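Local structure of uncharacterized protein (3D3Y) at residues Gln276-His287 / Glu349-Gln360. The protein is of unknown function but belongs to the M16 peptidase-like family, carries a domain of the catalytically inactive type and is predicted to bind a metal ion. Sequence-based numbering, arbitrary orientation.
Sequences QVFNGIFGGFPH and EIEQTKAMLKNQ
Glu349 meets His287 through a water that donates to both His287 O and Glu349 OE2, the carboxylate being further held by a salt bridge to Lys289 and a bond to the backbone of Arg346. The contact joins helix 272-284 and the turn after it to helix 347-364, within the M16 inactive-type domain. Ile350 CG1 lies 4.0 Å from Ile281 CD1, and helix 400-409 extends this apolar patch. CB of Gln352 lies over the centre of one face of the His287 imidazole, 12° off the ring normal, a CH-pi contact. Thr353 lies at the close approach of the helices, its CA 5.5 Å from Gly280 CA. Thr353 OG1 accepts from His287 NE2 at 2.8 Å, nearly straight (169°) and within the ring plane, and donates to Glu349 O at 2.7 Å. With Thr353 CG2 anti to the backbone N, this methyl lies against side-chain-less Gly280, 3.6 Å from its CA; the axes of 276-284 and 349-360 run at 114° and approach to 9.0 Å. Val277 fits as a knob among Ile350, Thr353, Lys354 and Leu357. Met356, present as selenomethionine, lies between two rings: SE stands 4.2 Å from the Phe285 centroid, over its face, a Met-aromatic contact, yet at the edge of His287. Leu357 CD2 and Gln360 NE2 border the Phe285 edge. The two hydrogen bonds linking His287 NE2, Thr353 OG1 and Glu349 O imply an imidazole protonated on NE2, its rotation fixed by one directional bond and Gln352 across its face.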
ATOM      1  N   GLN A 276      16.968  -5.863  -1.602  1.00 31.18           N
ATOM      2  CA  GLN A 276      16.367  -6.363  -0.364  1.00 32.14           C
ATOM      3  C   GLN A 276      17.467  -6.495   0.716  1.00 32.12           C
ATOM      4  O   GLN A 276      17.308  -6.043   1.847  1.00 32.47           O
ATOM      5  CB  GLN A 276      15.691  -7.717  -0.623  1.00 32.85           C
ATOM      6  CG  GLN A 276      14.489  -7.677  -1.581  1.00 35.46           C
ATOM      7  CD  GLN A 276      13.304  -6.946  -0.966  1.00 43.02           C
ATOM      8  OE1 GLN A 276      13.166  -6.879   0.267  1.00 44.33           O
ATOM      9  NE2 GLN A 276      12.455  -6.378  -1.809  1.00 44.10           N
ATOM     10  N   VAL A 277      18.580  -7.101   0.326  1.00 30.94           N
ATOM     11  CA  VAL A 277      19.676  -7.359   1.236  1.00 30.67           C
ATOM     12  C   VAL A 277      20.405  -6.059   1.546  1.00 30.30           C
ATOM     13  O   VAL A 277      20.693  -5.792   2.720  1.00 30.02           O
ATOM     14  CB  VAL A 277      20.633  -8.470   0.698  1.00 31.58           C
ATOM     15  CG1 VAL A 277      21.847  -8.684   1.652  1.00 28.78           C
ATOM     16  CG2 VAL A 277      19.859  -9.789   0.500  1.00 29.02           C
ATOM     17  N   PHE A 278      20.674  -5.240   0.521  1.00 29.65           N
ATOM     18  CA  PHE A 278      21.344  -3.949   0.766  1.00 29.98           C
ATOM     19  C   PHE A 278      20.582  -3.152   1.822  1.00 29.59           C
ATOM     20  O   PHE A 278      21.177  -2.609   2.767  1.00 28.98           O
ATOM     21  CB  PHE A 278      21.457  -3.107  -0.506  1.00 29.89           C
ATOM     22  CG  PHE A 278      21.749  -1.660  -0.211  1.00 31.97           C
ATOM     23  CD1 PHE A 278      23.074  -1.220  -0.017  1.00 31.50           C
ATOM     24  CD2 PHE A 278      20.707  -0.741  -0.083  1.00 31.72           C
ATOM     25  CE1 PHE A 278      23.350   0.130   0.296  1.00 32.71           C
ATOM     26  CE2 PHE A 278      20.971   0.601   0.235  1.00 34.12           C
ATOM     27  CZ  PHE A 278      22.302   1.042   0.406  1.00 31.82           C
ATOM     28  N   ASN A 279      19.256  -3.107   1.669  1.00 29.80           N
ATOM     29  CA  ASN A 279      18.416  -2.333   2.571  1.00 30.85           C
ATOM     30  C   ASN A 279      18.534  -2.823   3.991  1.00 30.68           C
ATOM     31  O   ASN A 279      18.642  -2.007   4.928  1.00 31.49           O
ATOM     32  CB  ASN A 279      16.939  -2.314   2.152  1.00 30.72           C
ATOM     33  CG  ASN A 279      16.099  -1.495   3.126  1.00 33.29           C
ATOM     34  OD1 ASN A 279      15.203  -2.032   3.817  1.00 34.59           O
ATOM     35  ND2 ASN A 279      16.418  -0.209   3.222  1.00 27.18           N
ATOM     36  N   GLY A 280      18.526  -4.148   4.161  1.00 30.79           N
ATOM     37  CA  GLY A 280      18.681  -4.741   5.481  1.00 30.38           C
ATOM     38  C   GLY A 280      20.002  -4.382   6.138  1.00 30.92           C
ATOM     39  O   GLY A 280      20.033  -4.129   7.339  1.00 30.38           O
ATOM     40  N   ILE A 281      21.087  -4.340   5.351  1.00 29.89           N
ATOM     41  CA  ILE A 281      22.428  -4.085   5.900  1.00 31.11           C
ATOM     42  C   ILE A 281      22.603  -2.602   6.217  1.00 30.73           C
ATOM     43  O   ILE A 281      23.322  -2.234   7.153  1.00 31.31           O
ATOM     44  CB  ILE A 281      23.505  -4.539   4.885  1.00 30.48           C
ATOM     45  CG1 ILE A 281      23.573  -6.070   4.812  1.00 30.52           C
ATOM     46  CG2 ILE A 281      24.889  -3.967   5.208  1.00 32.65           C
ATOM     47  CD1 ILE A 281      24.263  -6.560   3.488  1.00 32.32           C
ATOM     48  N   PHE A 282      21.984  -1.758   5.395  1.00 30.17           N
ATOM     49  CA  PHE A 282      22.137  -0.291   5.492  1.00 30.76           C
ATOM     50  C   PHE A 282      21.371   0.256   6.716  1.00 31.41           C
ATOM     51  O   PHE A 282      21.978   0.810   7.641  1.00 32.09           O
ATOM     52  CB  PHE A 282      21.729   0.370   4.153  1.00 30.89           C
ATOM     53  CG  PHE A 282      21.914   1.873   4.097  1.00 30.78           C
ATOM     54  CD1 PHE A 282      23.063   2.502   4.623  1.00 31.76           C
ATOM     55  CD2 PHE A 282      20.958   2.663   3.464  1.00 32.66           C
ATOM     56  CE1 PHE A 282      23.237   3.914   4.547  1.00 31.43           C
ATOM     57  CE2 PHE A 282      21.100   4.052   3.382  1.00 31.96           C
ATOM     58  CZ  PHE A 282      22.261   4.692   3.898  1.00 30.16           C
ATOM     59  N   GLY A 283      20.063   0.040   6.769  1.00 31.75           N
ATOM     60  CA  GLY A 283      19.250   0.576   7.857  1.00 31.51           C
ATOM     61  C   GLY A 283      17.982  -0.210   8.134  1.00 32.22           C
ATOM     62  O   GLY A 283      17.144   0.245   8.882  1.00 32.72           O
ATOM     63  N   GLY A 284      17.827  -1.395   7.544  1.00 32.72           N
ATOM     64  CA  GLY A 284      16.528  -2.083   7.585  1.00 33.96           C
ATOM     65  C   GLY A 284      16.219  -2.806   8.887  1.00 34.71           C
ATOM     66  O   GLY A 284      15.041  -2.935   9.289  1.00 35.14           O
ATOM     67  N   PHE A 285      17.275  -3.279   9.536  1.00 34.48           N
ATOM     68  CA  PHE A 285      17.188  -4.155  10.691  1.00 34.77           C
ATOM     69  C   PHE A 285      18.067  -3.620  11.829  1.00 35.34           C
ATOM     70  O   PHE A 285      18.923  -2.776  11.586  1.00 33.98           O
ATOM     71  CB  PHE A 285      17.692  -5.545  10.286  1.00 34.42           C
ATOM     72  CG  PHE A 285      16.794  -6.281   9.328  1.00 35.28           C
ATOM     73  CD1 PHE A 285      15.469  -6.569   9.658  1.00 36.04           C
ATOM     74  CD2 PHE A 285      17.298  -6.775   8.123  1.00 33.47           C
ATOM     75  CE1 PHE A 285      14.646  -7.303   8.787  1.00 35.11           C
ATOM     76  CE2 PHE A 285      16.473  -7.495   7.247  1.00 34.41           C
ATOM     77  CZ  PHE A 285      15.139  -7.746   7.571  1.00 34.21           C
ATOM     78  N   PRO A 286      17.868  -4.115  13.073  1.00 36.44           N
ATOM     79  CA  PRO A 286      18.637  -3.606  14.212  1.00 36.33           C
ATOM     80  C   PRO A 286      20.149  -3.815  14.132  1.00 36.19           C
ATOM     81  O   PRO A 286      20.895  -3.102  14.821  1.00 36.06           O
ATOM     82  CB  PRO A 286      18.046  -4.361  15.434  1.00 37.42           C
ATOM     83  CG  PRO A 286      16.694  -4.831  14.993  1.00 38.07           C
ATOM     84  CD  PRO A 286      16.866  -5.121  13.494  1.00 37.63           C
ATOM     85  N   HIS A 287      20.592  -4.741  13.278  1.00 35.27           N
ATOM     86  CA  HIS A 287      22.003  -5.027  13.110  1.00 35.20           C
ATOM     87  C   HIS A 287      22.597  -4.186  11.958  1.00 33.84           C
ATOM     88  O   HIS A 287      23.770  -4.337  11.598  1.00 34.02           O
ATOM     89  CB  HIS A 287      22.218  -6.531  12.856  1.00 36.00           C
ATOM     90  CG  HIS A 287      21.549  -7.032  11.605  1.00 34.76           C
ATOM     91  ND1 HIS A 287      20.321  -7.660  11.615  1.00 38.29           N
ATOM     92  CD2 HIS A 287      21.930  -6.980  10.308  1.00 37.66           C
ATOM     93  CE1 HIS A 287      19.990  -7.997  10.378  1.00 34.74           C
ATOM     94  NE2 HIS A 287      20.943  -7.585   9.565  1.00 34.78           N
ATOM     95  N   GLU A 349      26.703  -9.451   9.221  1.00 40.84           N
ATOM     96  CA  GLU A 349      25.766  -8.483   8.632  1.00 40.31           C
ATOM     97  C   GLU A 349      24.885  -9.105   7.527  1.00 39.49           C
ATOM     98  O   GLU A 349      23.662  -8.993   7.569  1.00 38.96           O
ATOM     99  CB  GLU A 349      26.515  -7.255   8.085  1.00 40.10           C
ATOM    100  CG  GLU A 349      27.064  -6.361   9.184  1.00 42.46           C
ATOM    101  CD  GLU A 349      27.846  -5.203   8.632  1.00 43.24           C
ATOM    102  OE1 GLU A 349      28.775  -5.429   7.838  1.00 43.28           O
ATOM    103  OE2 GLU A 349      27.554  -4.068   9.017  1.00 43.47           O
ATOM    104  N   ILE A 350      25.507  -9.765   6.557  1.00 38.97           N
ATOM    105  CA  ILE A 350      24.763 -10.338   5.412  1.00 38.58           C
ATOM    106  C   ILE A 350      23.917 -11.519   5.853  1.00 37.77           C
ATOM    107  O   ILE A 350      22.756 -11.623   5.444  1.00 37.20           O
ATOM    108  CB  ILE A 350      25.692 -10.828   4.282  1.00 39.34           C
ATOM    109  CG1 ILE A 350      26.669  -9.754   3.869  1.00 41.17           C
ATOM    110  CG2 ILE A 350      24.902 -11.202   3.017  1.00 40.21           C
ATOM    111  CD1 ILE A 350      27.969 -10.358   3.474  1.00 44.37           C
ATOM    112  N   GLU A 351      24.503 -12.398   6.671  1.00 36.01           N
ATOM    113  CA  GLU A 351      23.859 -13.637   7.106  1.00 36.74           C
ATOM    114  C   GLU A 351      22.614 -13.304   7.934  1.00 35.70           C
ATOM    115  O   GLU A 351      21.538 -13.867   7.708  1.00 34.80           O
ATOM    116  CB  GLU A 351      24.820 -14.502   7.962  1.00 36.10           C
ATOM    117  CG  GLU A 351      25.979 -15.200   7.194  1.00 40.23           C
ATOM    118  CD  GLU A 351      26.928 -16.042   8.119  1.00 41.60           C
ATOM    119  OE1 GLU A 351      26.897 -15.884   9.381  1.00 48.44           O
ATOM    120  OE2 GLU A 351      27.698 -16.876   7.572  1.00 48.95           O
ATOM    121  N   GLN A 352      22.758 -12.377   8.886  1.00 34.58           N
ATOM    122  CA  GLN A 352      21.609 -11.936   9.671  1.00 35.94           C
ATOM    123  C   GLN A 352      20.527 -11.279   8.827  1.00 34.19           C
ATOM    124  O   GLN A 352      19.354 -11.504   9.051  1.00 34.54           O
ATOM    125  CB  GLN A 352      22.026 -10.968  10.781  1.00 37.07           C
ATOM    126  CG  GLN A 352      22.560 -11.650  12.002  1.00 41.40           C
ATOM    127  CD  GLN A 352      22.520 -10.706  13.185  1.00 48.58           C
ATOM    128  OE1 GLN A 352      23.498 -10.009  13.451  1.00 51.94           O
ATOM    129  NE2 GLN A 352      21.362 -10.625  13.862  1.00 49.73           N
ATOM    130  N   THR A 353      20.931 -10.476   7.847  1.00 34.01           N
ATOM    131  CA  THR A 353      19.965  -9.846   6.933  1.00 32.74           C
ATOM    132  C   THR A 353      19.199 -10.904   6.133  1.00 32.47           C
ATOM    133  O   THR A 353      17.974 -10.849   6.071  1.00 32.29           O
ATOM    134  CB  THR A 353      20.659  -8.843   6.005  1.00 33.27           C
ATOM    135  OG1 THR A 353      21.284  -7.840   6.820  1.00 33.51           O
ATOM    136  CG2 THR A 353      19.670  -8.212   5.022  1.00 30.03           C
ATOM    137  N   LYS A 354      19.912 -11.872   5.547  1.00 31.53           N
ATOM    138  CA  LYS A 354      19.249 -12.948   4.782  1.00 31.22           C
ATOM    139  C   LYS A 354      18.262 -13.769   5.655  1.00 31.45           C
ATOM    140  O   LYS A 354      17.125 -14.019   5.248  1.00 30.60           O
ATOM    141  CB  LYS A 354      20.262 -13.849   4.080  1.00 30.55           C
ATOM    142  CG  LYS A 354      21.119 -13.134   2.995  1.00 29.42           C
ATOM    143  CD  LYS A 354      22.135 -14.084   2.378  1.00 30.37           C
ATOM    144  CE  LYS A 354      22.769 -13.448   1.144  1.00 28.57           C
ATOM    145  NZ  LYS A 354      23.815 -14.309   0.512  1.00 30.03           N
ATOM    146  N   ALA A 355      18.686 -14.130   6.871  1.00 32.75           N
ATOM    147  CA  ALA A 355      17.835 -14.890   7.809  1.00 32.90           C
ATOM    148  C   ALA A 355      16.519 -14.152   8.104  1.00 33.81           C
ATOM    149  O   ALA A 355      15.426 -14.736   8.022  1.00 32.32           O
ATOM    150  CB  ALA A 355      18.612 -15.169   9.132  1.00 33.93           C
HETATM  151  N   MSE A 356      16.624 -12.856   8.391  1.00 34.17           N
HETATM  152  CA  MSE A 356      15.441 -12.073   8.757  1.00 37.32           C
HETATM  153  C   MSE A 356      14.526 -11.845   7.553  1.00 34.98           C
HETATM  154  O   MSE A 356      13.321 -11.895   7.688  1.00 34.03           O
HETATM  155  CB  MSE A 356      15.827 -10.752   9.446  1.00 36.13           C
HETATM  156  CG  MSE A 356      16.334 -10.997  10.885  1.00 41.63           C
HETATM  157 SE   MSE A 356      16.866  -9.374  11.784  0.80 46.34          SE
HETATM  158  CE  MSE A 356      15.075  -8.732  12.246  1.00 45.87           C
ATOM    159  N   LEU A 357      15.106 -11.622   6.377  1.00 34.24           N
ATOM    160  CA  LEU A 357      14.284 -11.528   5.170  1.00 33.83           C
ATOM    161  C   LEU A 357      13.554 -12.850   4.908  1.00 33.80           C
ATOM    162  O   LEU A 357      12.336 -12.848   4.684  1.00 33.96           O
ATOM    163  CB  LEU A 357      15.110 -11.100   3.943  1.00 32.30           C
ATOM    164  CG  LEU A 357      15.548  -9.630   3.929  1.00 32.81           C
ATOM    165  CD1 LEU A 357      16.635  -9.391   2.880  1.00 31.93           C
ATOM    166  CD2 LEU A 357      14.377  -8.645   3.713  1.00 31.66           C
ATOM    167  N   LYS A 358      14.277 -13.972   4.964  1.00 33.86           N
ATOM    168  CA  LYS A 358      13.647 -15.283   4.758  1.00 35.35           C
ATOM    169  C   LYS A 358      12.572 -15.549   5.783  1.00 35.95           C
ATOM    170  O   LYS A 358      11.485 -15.960   5.422  1.00 36.69           O
ATOM    171  CB  LYS A 358      14.667 -16.430   4.783  1.00 34.89           C
ATOM    172  CG  LYS A 358      15.583 -16.450   3.533  1.00 35.54           C
ATOM    173  CD  LYS A 358      16.545 -17.628   3.570  1.00 36.49           C
ATOM    174  CE  LYS A 358      17.565 -17.479   4.691  1.00 35.14           C
ATOM    175  NZ  LYS A 358      18.600 -18.521   4.468  1.00 35.20           N
ATOM    176  N   ASN A 359      12.870 -15.310   7.056  1.00 37.35           N
ATOM    177  CA  ASN A 359      11.886 -15.562   8.115  1.00 39.10           C
ATOM    178  C   ASN A 359      10.579 -14.789   7.877  1.00 38.68           C
ATOM    179  O   ASN A 359       9.475 -15.335   8.041  1.00 37.79           O
ATOM    180  CB  ASN A 359      12.453 -15.228   9.512  1.00 40.15           C
ATOM    181  CG  ASN A 359      13.530 -16.234   9.987  1.00 43.68           C
ATOM    182  OD1 ASN A 359      13.637 -17.363   9.483  1.00 46.00           O
ATOM    183  ND2 ASN A 359      14.339 -15.808  10.972  1.00 47.77           N
ATOM    184  N   GLN A 360      10.710 -13.520   7.502  1.00 38.78           N
ATOM    185  CA  GLN A 360       9.536 -12.686   7.245  1.00 39.30           C
ATOM    186  C   GLN A 360       8.708 -13.188   6.066  1.00 38.96           C
ATOM    187  O   GLN A 360       7.509 -13.358   6.192  1.00 38.74           O
ATOM    188  CB  GLN A 360       9.924 -11.210   7.114  1.00 39.47           C
ATOM    189  CG  GLN A 360      10.445 -10.692   8.435  1.00 43.75           C
ATOM    190  CD  GLN A 360      10.894  -9.240   8.425  1.00 49.96           C
ATOM    191  OE1 GLN A 360      10.923  -8.570   7.377  1.00 53.63           O
ATOM    192  NE2 GLN A 360      11.267  -8.744   9.613  1.00 52.16           N
TER
HETATM  193  O   HOH W   1      26.239  -3.097  11.128  1.00 33.38           O